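Local coordinates for p800 reaction center core protein (Heliobacterium modesticaldum, PDB 5V8K), which forms the symmetric core of the heliobacterial photosynthetic reaction center, holding bacteriochlorophylls for light capture and charge separation and binding a 4Fe-4S cluster, at residues Met270-Trp275 against Phe446-Val451; Gly277-Gly282 against Trp397-Phe402. All coordinates share one frame; numbering follows the deposited sequence.

Interaction 1. Residues Met270-Trp275 against Phe446-Val451; sequences MGIMFW and FFSLQV. With GBF (Bacteriochlorophyll g), chain D.
Gln450 OE1 accepts a short 2.5 Å hydrogen bond from water 1, whose oxygen also binds the magnesium of the chain D bacteriochlorophyll g (MG to water O 2.6 Å). The glutamine chain bends at chi2 (-46°) and lays its amide nearly parallel to the macrocycle, over the face that carries the water, with Gln450 NE2 3.4 Å from pigment atom C3B. With the amide cut back to an alanine, the magnesium-bound water would probably lose this acceptor and part of the pigment face its cover. Phe446 O approaches the CMC methyl at 3.6 Å.

Towards helix 258-291 the chemistry turns apolar. Ile272 CG2, anti to its backbone N (the CG1 branch at chi1 -68°), presses on Ser448 CB at a tight 3.5 Å, while Ile272 CD1 meets Val451 CG1 more loosely at 4.1 Å. Ser448 OG turns back to a hydrogen bond with Ile445 O, so the serine offers carbon as well as a satisfied hydroxyl to the isoleucine.

This part of the membrane-spanning bundle joins two helical elements by thin hydrocarbon contact and holds its pigment metal indirectly, through the water; the metal would probably polarise that water and so strengthen its hydrogen bond to Gln450 OE1.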
loop_
_atom_site.group_PDB
_atom_site.type_symbol
_atom_site.label_atom_id
_atom_site.label_comp_id
_atom_site.label_asym_id
_atom_site.label_seq_id
_atom_site.Cartn_x
_atom_site.Cartn_y
_atom_site.Cartn_z
ATOM N N MET A 270 -20.142 -5.034 -8.145
ATOM C CA MET A 270 -20.824 -4.358 -9.255
ATOM C C MET A 270 -21.906 -3.422 -8.697
ATOM O O MET A 270 -22.209 -2.402 -9.249
ATOM C CB MET A 270 -21.471 -5.308 -10.312
ATOM C CG MET A 270 -20.507 -6.125 -11.129
ATOM S SD MET A 270 -19.672 -5.093 -12.312
ATOM C CE MET A 270 -19.464 -6.188 -13.676
ATOM N N GLY A 271 -22.565 -3.859 -7.652
ATOM C CA GLY A 271 -23.582 -3.020 -7.033
ATOM C C GLY A 271 -22.994 -1.733 -6.473
ATOM O O GLY A 271 -23.538 -0.649 -6.682
ATOM N N ILE A 272 -21.851 -1.827 -5.806
ATOM C CA ILE A 272 -21.197 -0.630 -5.284
ATOM C C ILE A 272 -20.837 0.295 -6.438
ATOM O O ILE A 272 -20.973 1.525 -6.353
ATOM C CB ILE A 272 -19.944 -1.002 -4.479
ATOM C CG1 ILE A 272 -20.316 -1.738 -3.176
ATOM C CG2 ILE A 272 -19.088 0.223 -4.188
ATOM C CD1 ILE A 272 -21.129 -0.975 -2.204
ATOM N N MET A 273 -20.349 -0.315 -7.506
ATOM C CA MET A 273 -19.909 0.447 -8.689
ATOM C C MET A 273 -21.118 1.206 -9.339
ATOM O O MET A 273 -21.010 2.340 -9.762
ATOM C CB MET A 273 -19.123 -0.383 -9.761
ATOM C CG MET A 273 -17.732 -0.850 -9.384
ATOM S SD MET A 273 -17.175 -2.243 -10.349
ATOM C CE MET A 273 -16.967 -1.563 -11.966
ATOM N N PHE A 274 -22.264 0.567 -9.434
ATOM C CA PHE A 274 -23.433 1.233 -10.014
ATOM C C PHE A 274 -24.013 2.280 -9.061
ATOM O O PHE A 274 -24.557 3.287 -9.513
ATOM C CB PHE A 274 -24.512 0.220 -10.396
ATOM C CG PHE A 274 -24.325 -0.387 -11.763
ATOM C CD1 PHE A 274 -24.746 0.297 -12.882
ATOM C CD2 PHE A 274 -23.721 -1.630 -11.925
ATOM C CE1 PHE A 274 -24.567 -0.241 -14.147
ATOM C CE2 PHE A 274 -23.539 -2.157 -13.184
ATOM C CZ PHE A 274 -23.970 -1.463 -14.295
ATOM N N TRP A 275 -23.924 2.051 -7.750
ATOM C CA TRP A 275 -24.392 3.031 -6.777
ATOM C C TRP A 275 -23.600 4.324 -6.916
ATOM O O TRP A 275 -24.163 5.411 -7.038
ATOM C CB TRP A 275 -24.238 2.445 -5.366
ATOM C CG TRP A 275 -24.700 3.268 -4.199
ATOM C CD1 TRP A 275 -25.798 4.080 -4.123
ATOM C CD2 TRP A 275 -24.065 3.327 -2.915
ATOM N NE1 TRP A 275 -25.879 4.651 -2.858
ATOM C CE2 TRP A 275 -24.825 4.189 -2.100
ATOM C CE3 TRP A 275 -22.920 2.733 -2.379
ATOM C CZ2 TRP A 275 -24.465 4.469 -0.774
ATOM C CZ3 TRP A 275 -22.562 3.014 -1.088
ATOM C CH2 TRP A 275 -23.336 3.875 -0.290
ATOM N N PHE A 446 -12.666 4.747 -3.821
ATOM C CA PHE A 446 -11.629 4.381 -2.849
ATOM C C PHE A 446 -12.247 4.002 -1.509
ATOM O O PHE A 446 -11.909 2.970 -0.921
ATOM C CB PHE A 446 -10.666 5.560 -2.606
ATOM C CG PHE A 446 -9.641 5.782 -3.679
ATOM C CD1 PHE A 446 -8.729 4.804 -3.999
ATOM C CD2 PHE A 446 -9.562 7.002 -4.326
ATOM C CE1 PHE A 446 -7.746 5.027 -5.015
ATOM C CE2 PHE A 446 -8.611 7.243 -5.339
ATOM C CZ PHE A 446 -7.703 6.239 -5.683
ATOM N N PHE A 447 -13.087 4.889 -0.967
ATOM C CA PHE A 447 -13.696 4.679 0.346
ATOM C C PHE A 447 -14.576 3.422 0.378
ATOM O O PHE A 447 -14.773 2.818 1.446
ATOM C CB PHE A 447 -14.542 5.910 0.722
ATOM C CG PHE A 447 -13.747 7.112 1.275
ATOM C CD1 PHE A 447 -12.369 7.200 1.176
ATOM C CD2 PHE A 447 -14.417 8.141 1.898
ATOM C CE1 PHE A 447 -11.674 8.314 1.688
ATOM C CE2 PHE A 447 -13.722 9.260 2.407
ATOM C CZ PHE A 447 -12.348 9.325 2.300
ATOM N N SER A 448 -15.135 3.033 -0.772
ATOM C CA SER A 448 -16.073 1.907 -0.817
ATOM C C SER A 448 -15.408 0.600 -0.439
ATOM O O SER A 448 -16.105 -0.370 -0.126
ATOM C CB SER A 448 -16.723 1.774 -2.203
ATOM O OG SER A 448 -15.819 1.219 -3.164
ATOM N N LEU A 449 -14.085 0.551 -0.450
ATOM C CA LEU A 449 -13.383 -0.596 0.108
ATOM C C LEU A 449 -13.667 -0.826 1.585
ATOM O O LEU A 449 -13.500 -1.964 2.045
ATOM C CB LEU A 449 -11.873 -0.463 -0.082
ATOM C CG LEU A 449 -11.484 -0.432 -1.558
ATOM C CD1 LEU A 449 -10.018 -0.151 -1.725
ATOM C CD2 LEU A 449 -11.829 -1.754 -2.262
ATOM N N GLN A 450 -14.081 0.210 2.341
ATOM C CA GLN A 450 -14.511 -0.003 3.717
ATOM C C GLN A 450 -15.871 -0.679 3.838
ATOM O O GLN A 450 -16.268 -1.051 4.951
ATOM C CB GLN A 450 -14.535 1.353 4.449
ATOM C CG GLN A 450 -13.178 1.919 4.655
ATOM C CD GLN A 450 -12.260 0.867 5.161
ATOM O OE1 GLN A 450 -11.456 0.326 4.417
ATOM N NE2 GLN A 450 -12.437 0.500 6.424
ATOM N N VAL A 451 -16.592 -0.824 2.735
ATOM C CA VAL A 451 -17.785 -1.663 2.678
ATOM C C VAL A 451 -17.439 -3.066 2.168
ATOM O O VAL A 451 -17.778 -4.075 2.790
ATOM C CB VAL A 451 -18.860 -0.995 1.787
ATOM C CG1 VAL A 451 -20.081 -1.857 1.682
ATOM C CG2 VAL A 451 -19.217 0.413 2.308
HETATM MG MG GBF D . -7.737 0.695 5.979
HETATM C CHA GBF D . -4.960 -1.260 6.862
HETATM C CHB GBF D . -8.745 0.518 9.123
HETATM C CHC GBF D . -9.796 3.358 5.193
HETATM C CHD GBF D . -6.252 1.124 2.783
HETATM N NA GBF D . -7.093 -0.262 7.619
HETATM C C1A GBF D . -6.086 -1.161 7.832
HETATM C C2A GBF D . -5.979 -1.893 9.159
HETATM C C3A GBF D . -7.188 -1.271 9.865
HETATM C C4A GBF D . -7.729 -0.300 8.786
HETATM C CMA GBF D . -8.172 -2.369 10.210
HETATM C CAA GBF D . -4.727 -1.770 10.040
HETATM C CBA GBF D . -4.783 -2.804 11.164
HETATM C CGA GBF D . -5.106 -2.101 12.481
HETATM O O1A GBF D . -5.254 -0.882 12.597
HETATM O O2A GBF D . -5.111 -2.927 13.653
HETATM N NB GBF D . -9.028 1.826 7.050
HETATM C C1B GBF D . -9.434 1.550 8.302
HETATM C C2B GBF D . -10.481 2.426 8.653
HETATM C C3B GBF D . -10.733 3.206 7.528
HETATM C C4B GBF D . -9.826 2.775 6.544
HETATM C CMB GBF D . -11.186 2.433 9.968
HETATM C CAB GBF D . -11.771 4.225 7.306
HETATM C CBB GBF D . -12.809 4.452 8.027
HETATM N NC GBF D . -7.879 2.035 4.408
HETATM C C1C GBF D . -8.851 2.910 4.172
HETATM C C2C GBF D . -9.141 3.605 2.865
HETATM C C3C GBF D . -8.041 2.823 2.265
HETATM C C4C GBF D . -7.383 1.964 3.134
HETATM C CMC GBF D . -10.539 3.370 2.348
HETATM C CAC GBF D . -7.650 2.915 0.845
HETATM C CBC GBF D . -8.266 3.854 -0.215
HETATM N ND GBF D . -6.144 0.091 4.969
HETATM C C1D GBF D . -5.577 0.320 3.806
HETATM C C2D GBF D . -4.111 -0.170 3.478
HETATM C C3D GBF D . -4.060 -0.770 4.740
HETATM C C4D GBF D . -5.177 -0.651 5.602
HETATM C CMD GBF D . -3.268 -0.021 2.258
HETATM C CAD GBF D . -3.152 -1.688 5.439
HETATM O OBD GBF D . -1.898 -1.931 5.265
HETATM C CBD GBF D . -3.685 -2.004 6.810
HETATM C CGD GBF D . -3.781 -3.507 6.967
HETATM O O1D GBF D . -4.808 -4.177 6.865
HETATM O O2D GBF D . -2.549 -4.229 7.187
HETATM C CED GBF D . -2.562 -5.646 7.146
HETATM C C1 GBF D . -5.332 -2.354 14.933
HETATM C C2 GBF D . -4.077 -1.721 15.436
HETATM C C3 GBF D . -3.329 -2.327 16.370
HETATM C C4 GBF D . -3.716 -3.692 16.866
HETATM C C5 GBF D . -2.079 -1.662 16.871
HETATM C C6 GBF D . -2.183 -1.205 18.335
HETATM C C7 GBF D . -3.136 -0.026 18.444
HETATM C C8 GBF D . -2.864 1.114 19.098
HETATM C C9 GBF D . -1.553 1.364 19.744
HETATM C C10 GBF D . -3.876 2.225 19.111
HETATM C C11 GBF D . -3.842 2.815 17.712
HETATM C C12 GBF D . -2.545 3.551 17.573
HETATM C C13 GBF D . -1.786 3.494 16.480
HETATM C C14 GBF D . -0.543 4.297 16.487
HETATM C C15 GBF D . -2.110 2.663 15.300
HETATM O O HOH W 1 -9.449 -1.049 5.145
#

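Interaction 2. Residues Gly277-Gly282 against Trp397-Phe402. With GBF (Bacteriochlorophyll g), chain B.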
loop_
_atom_site.group_PDB
_atom_site.type_symbol
_atom_site.label_atom_id
_atom_site.label_comp_id
_atom_site.label_asym_id
_atom_site.label_seq_id
_atom_site.Cartn_x
_atom_site.Cartn_y
_atom_site.Cartn_z
ATOM N N GLY A 277 -21.355 5.238 -9.369
ATOM C CA GLY A 277 -21.446 5.802 -10.704
ATOM C C GLY A 277 -22.808 6.376 -11.017
ATOM O O GLY A 277 -22.916 7.371 -11.733
ATOM N N GLY A 278 -23.869 5.768 -10.496
ATOM C CA GLY A 278 -25.188 6.346 -10.687
ATOM C C GLY A 278 -25.330 7.689 -10.002
ATOM O O GLY A 278 -25.890 8.639 -10.568
ATOM N N VAL A 279 -24.840 7.787 -8.767
ATOM C CA VAL A 279 -24.882 9.058 -8.051
ATOM C C VAL A 279 -24.027 10.100 -8.768
ATOM O O VAL A 279 -24.398 11.278 -8.843
ATOM C CB VAL A 279 -24.454 8.849 -6.584
ATOM C CG1 VAL A 279 -24.269 10.184 -5.847
ATOM C CG2 VAL A 279 -25.523 8.014 -5.880
ATOM N N PHE A 280 -22.880 9.688 -9.319
ATOM C CA PHE A 280 -22.075 10.624 -10.099
ATOM C C PHE A 280 -22.879 11.209 -11.265
ATOM O O PHE A 280 -22.824 12.415 -11.518
ATOM C CB PHE A 280 -20.807 9.942 -10.613
ATOM C CG PHE A 280 -20.218 10.640 -11.814
ATOM C CD1 PHE A 280 -19.435 11.773 -11.667
ATOM C CD2 PHE A 280 -20.503 10.188 -13.085
ATOM C CE1 PHE A 280 -18.929 12.432 -12.777
ATOM C CE2 PHE A 280 -20.004 10.838 -14.193
ATOM C CZ PHE A 280 -19.219 11.966 -14.043
ATOM N N HIS A 281 -23.635 10.371 -11.987
ATOM C CA HIS A 281 -24.445 10.885 -13.093
ATOM C C HIS A 281 -25.560 11.814 -12.622
ATOM O O HIS A 281 -25.884 12.787 -13.306
ATOM C CB HIS A 281 -25.037 9.737 -13.891
ATOM C CG HIS A 281 -24.081 9.175 -14.875
ATOM N ND1 HIS A 281 -23.574 9.925 -15.911
ATOM C CD2 HIS A 281 -23.494 7.960 -14.959
ATOM C CE1 HIS A 281 -22.714 9.196 -16.593
ATOM N NE2 HIS A 281 -22.653 7.997 -16.036
ATOM N N GLY A 282 -26.217 11.494 -11.514
ATOM C CA GLY A 282 -27.265 12.371 -11.043
ATOM C C GLY A 282 -26.694 13.715 -10.639
ATOM O O GLY A 282 -27.225 14.765 -10.993
ATOM N N TRP A 397 -22.118 12.557 -1.099
ATOM C CA TRP A 397 -22.967 13.718 -0.891
ATOM C C TRP A 397 -22.243 15.020 -1.221
ATOM O O TRP A 397 -22.900 16.008 -1.564
ATOM C CB TRP A 397 -23.535 13.743 0.523
ATOM C CG TRP A 397 -24.603 12.699 0.700
ATOM C CD1 TRP A 397 -24.511 11.556 1.444
ATOM C CD2 TRP A 397 -25.919 12.692 0.121
ATOM N NE1 TRP A 397 -25.678 10.856 1.382
ATOM C CE2 TRP A 397 -26.569 11.528 0.586
ATOM C CE3 TRP A 397 -26.616 13.554 -0.732
ATOM C CZ2 TRP A 397 -27.870 11.178 0.191
ATOM C CZ3 TRP A 397 -27.936 13.218 -1.098
ATOM C CH2 TRP A 397 -28.536 12.032 -0.637
ATOM N N ARG A 398 -20.912 15.010 -1.242
ATOM C CA ARG A 398 -20.183 16.175 -1.735
ATOM C C ARG A 398 -20.299 16.327 -3.260
ATOM O O ARG A 398 -20.401 17.455 -3.760
ATOM C CB ARG A 398 -18.721 16.085 -1.283
ATOM C CG ARG A 398 -18.532 16.302 0.250
ATOM C CD ARG A 398 -17.120 15.974 0.667
ATOM N NE ARG A 398 -16.147 16.943 0.176
ATOM C CZ ARG A 398 -14.879 16.978 0.584
ATOM N NH1 ARG A 398 -14.467 16.110 1.487
ATOM N NH2 ARG A 398 -14.029 17.917 0.155
ATOM N N MET A 399 -20.287 15.214 -4.017
ATOM C CA MET A 399 -20.621 15.242 -5.445
ATOM C C MET A 399 -21.927 15.965 -5.674
ATOM O O MET A 399 -22.029 16.843 -6.540
ATOM C CB MET A 399 -20.741 13.814 -6.024
ATOM C CG MET A 399 -19.467 13.141 -6.439
ATOM S SD MET A 399 -19.778 11.584 -7.403
ATOM C CE MET A 399 -20.303 10.392 -6.191
ATOM N N VAL A 400 -22.938 15.606 -4.883
ATOM C CA VAL A 400 -24.293 16.110 -5.074
ATOM C C VAL A 400 -24.395 17.590 -4.722
ATOM O O VAL A 400 -25.020 18.363 -5.453
ATOM C CB VAL A 400 -25.278 15.272 -4.247
ATOM C CG1 VAL A 400 -26.680 15.870 -4.321
ATOM C CG2 VAL A 400 -25.268 13.828 -4.729
ATOM N N PHE A 401 -23.809 18.014 -3.587
ATOM C CA PHE A 401 -24.113 19.327 -3.010
ATOM C C PHE A 401 -22.939 20.307 -2.921
ATOM O O PHE A 401 -23.181 21.507 -2.695
ATOM C CB PHE A 401 -24.704 19.160 -1.601
ATOM C CG PHE A 401 -26.103 18.617 -1.583
ATOM C CD1 PHE A 401 -27.114 19.218 -2.325
ATOM C CD2 PHE A 401 -26.409 17.510 -0.823
ATOM C CE1 PHE A 401 -28.426 18.724 -2.307
ATOM C CE2 PHE A 401 -27.706 16.993 -0.796
ATOM C CZ PHE A 401 -28.719 17.591 -1.551
ATOM N N PHE A 402 -21.698 19.857 -3.106
ATOM C CA PHE A 402 -20.522 20.713 -3.014
ATOM C C PHE A 402 -19.846 21.020 -4.354
ATOM O O PHE A 402 -18.752 21.595 -4.360
ATOM C CB PHE A 402 -19.475 20.073 -2.092
ATOM C CG PHE A 402 -19.800 20.134 -0.615
ATOM C CD1 PHE A 402 -21.014 19.677 -0.121
ATOM C CD2 PHE A 402 -18.840 20.567 0.290
ATOM C CE1 PHE A 402 -21.276 19.712 1.237
ATOM C CE2 PHE A 402 -19.102 20.584 1.641
ATOM C CZ PHE A 402 -20.318 20.150 2.118
HETATM MG MG GBF B . -21.025 6.538 -17.099
HETATM C CHA GBF B . -19.024 9.185 -18.318
HETATM C CHB GBF B . -22.617 6.524 -20.006
HETATM C CHC GBF B . -22.298 3.477 -16.084
HETATM C CHD GBF B . -18.779 6.460 -14.321
HETATM N NA GBF B . -20.938 7.678 -18.733
HETATM C C1A GBF B . -20.099 8.613 -19.187
HETATM C C2A GBF B . -20.434 9.312 -20.478
HETATM C C3A GBF B . -21.770 8.644 -20.803
HETATM C C4A GBF B . -21.757 7.538 -19.789
HETATM C CMA GBF B . -22.970 9.561 -20.584
HETATM C CAA GBF B . -19.441 9.182 -21.629
HETATM C CBA GBF B . -19.085 7.730 -21.915
HETATM C CGA GBF B . -18.414 7.588 -23.264
HETATM O O1A GBF B . -18.522 8.464 -24.108
HETATM O O2A GBF B . -18.230 6.228 -23.711
HETATM N NB GBF B . -22.262 5.171 -17.977
HETATM C C1B GBF B . -22.922 5.364 -19.142
HETATM C C2B GBF B . -23.854 4.341 -19.332
HETATM C C3B GBF B . -23.738 3.483 -18.228
HETATM C C4B GBF B . -22.742 4.056 -17.399
HETATM C CMB GBF B . -24.744 4.214 -20.552
HETATM C CAB GBF B . -24.508 2.238 -17.930
HETATM C CBB GBF B . -25.613 1.763 -18.509
HETATM N NC GBF B . -20.673 5.312 -15.490
HETATM C C1C GBF B . -21.201 4.102 -15.280
HETATM C C2C GBF B . -20.754 3.161 -14.219
HETATM C C3C GBF B . -19.727 4.135 -13.833
HETATM C C4C GBF B . -19.727 5.342 -14.523
HETATM C CMC GBF B . -21.896 3.037 -13.225
HETATM C CAC GBF B . -18.745 3.902 -12.750
HETATM C CBC GBF B . -18.679 2.651 -11.919
HETATM N ND GBF B . -19.343 7.434 -16.439
HETATM C C1D GBF B . -18.585 7.480 -15.360
HETATM C C2D GBF B . -17.432 8.568 -15.116
HETATM C C3D GBF B . -17.771 9.133 -16.336
HETATM C C4D GBF B . -18.818 8.522 -17.096
HETATM C CMD GBF B . -16.480 8.865 -13.994
HETATM C CAD GBF B . -17.155 10.136 -17.231
HETATM O OBD GBF B . -16.413 11.135 -17.025
HETATM C CBD GBF B . -17.970 10.213 -18.486
HETATM C CGD GBF B . -18.648 11.519 -18.553
HETATM O O1D GBF B . -18.288 12.441 -19.257
HETATM O O2D GBF B . -19.824 11.666 -17.763
HETATM C CED GBF B . -20.212 12.988 -17.464
HETATM C C1 GBF B . -17.165 5.879 -24.591
HETATM C C2 GBF B . -17.202 4.390 -24.820
HETATM C C3 GBF B . -17.788 3.842 -25.902
HETATM C C4 GBF B . -18.430 4.723 -26.958
HETATM C C5 GBF B . -17.764 2.327 -26.010
HETATM C C6 GBF B . -17.733 1.870 -27.461
HETATM C C7 GBF B . -17.324 0.415 -27.534
HETATM C C8 GBF B . -16.382 -0.050 -28.384
HETATM C C9 GBF B . -15.675 0.865 -29.348
HETATM C C10 GBF B . -16.021 -1.519 -28.438
HETATM C C11 GBF B . -15.750 -2.105 -27.059
HETATM C C12 GBF B . -16.175 -3.558 -27.029
HETATM C C13 GBF B . -15.914 -4.292 -25.942
HETATM C C14 GBF B . -15.206 -3.639 -24.795
HETATM C C15 GBF B . -16.317 -5.747 -25.863
#
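Apolar packing joins the helices through Met399, Val400, Val279 and the base of Phe280. Met399 SD rests 3.7 Å from both CA and CB of Phe280, near the plane of the phenyl ring at its edge. The turn at the thioether (chi3 -75°) carries Met399 CE to Val279 CG1 at 4.0 Å, and the same valine methyl meets Val400 CG2 at 3.9 Å. The local axes run 13° from parallel, 9.1 Å apart.

Contacts with the pigment lie on another flank of helix 258-291. With CG anti to the backbone N (chi1 158°), the Phe280 ring reaches the chain B bacteriochlorophyll g, CE2 3.5 Å from pigment C3D and the CMD methyl over one ring face. Its CD2 sits above the centre of the His281 imidazole. Gly277 lies close to the CMC methyl, where a beta carbon would collide.

Coordination falls to His281 NE2, which binds the magnesium at 2.4 Å, while ND1 is hydrogen-bonded to Glu201, a second-shell carboxylate that probably helps fix the imidazole's rotation.

A charged contact leaves the bundle: Arg398 forms a salt bridge with Glu548 of the second subunit. One transmembrane helix therefore packs through carbon and sulfur on one flank and axially ligates a pigment on another.

How the interactions relate
Both interactions are buried and share helix 258-291, which meets 446-451 through 270-275 and helix 376-401 through 277-282. Their centres are 14 Å apart, that of interaction 1 about 6 Å and that of interaction 2 about 17 Å from the centre of the chain; the second subunit comes within reach of the latter. Interaction 1 sets an isoleucine against a serine and a valine, interaction 2 methionine and valines with the base of a phenylalanine. The pigments attach differently: in interaction 1 the metal's ligand is a water, held by a side chain of the partner segment; in interaction 2 it is a histidine of the shared helix. Along the chain, interaction 2 is nested within the loop that interaction 1 closes.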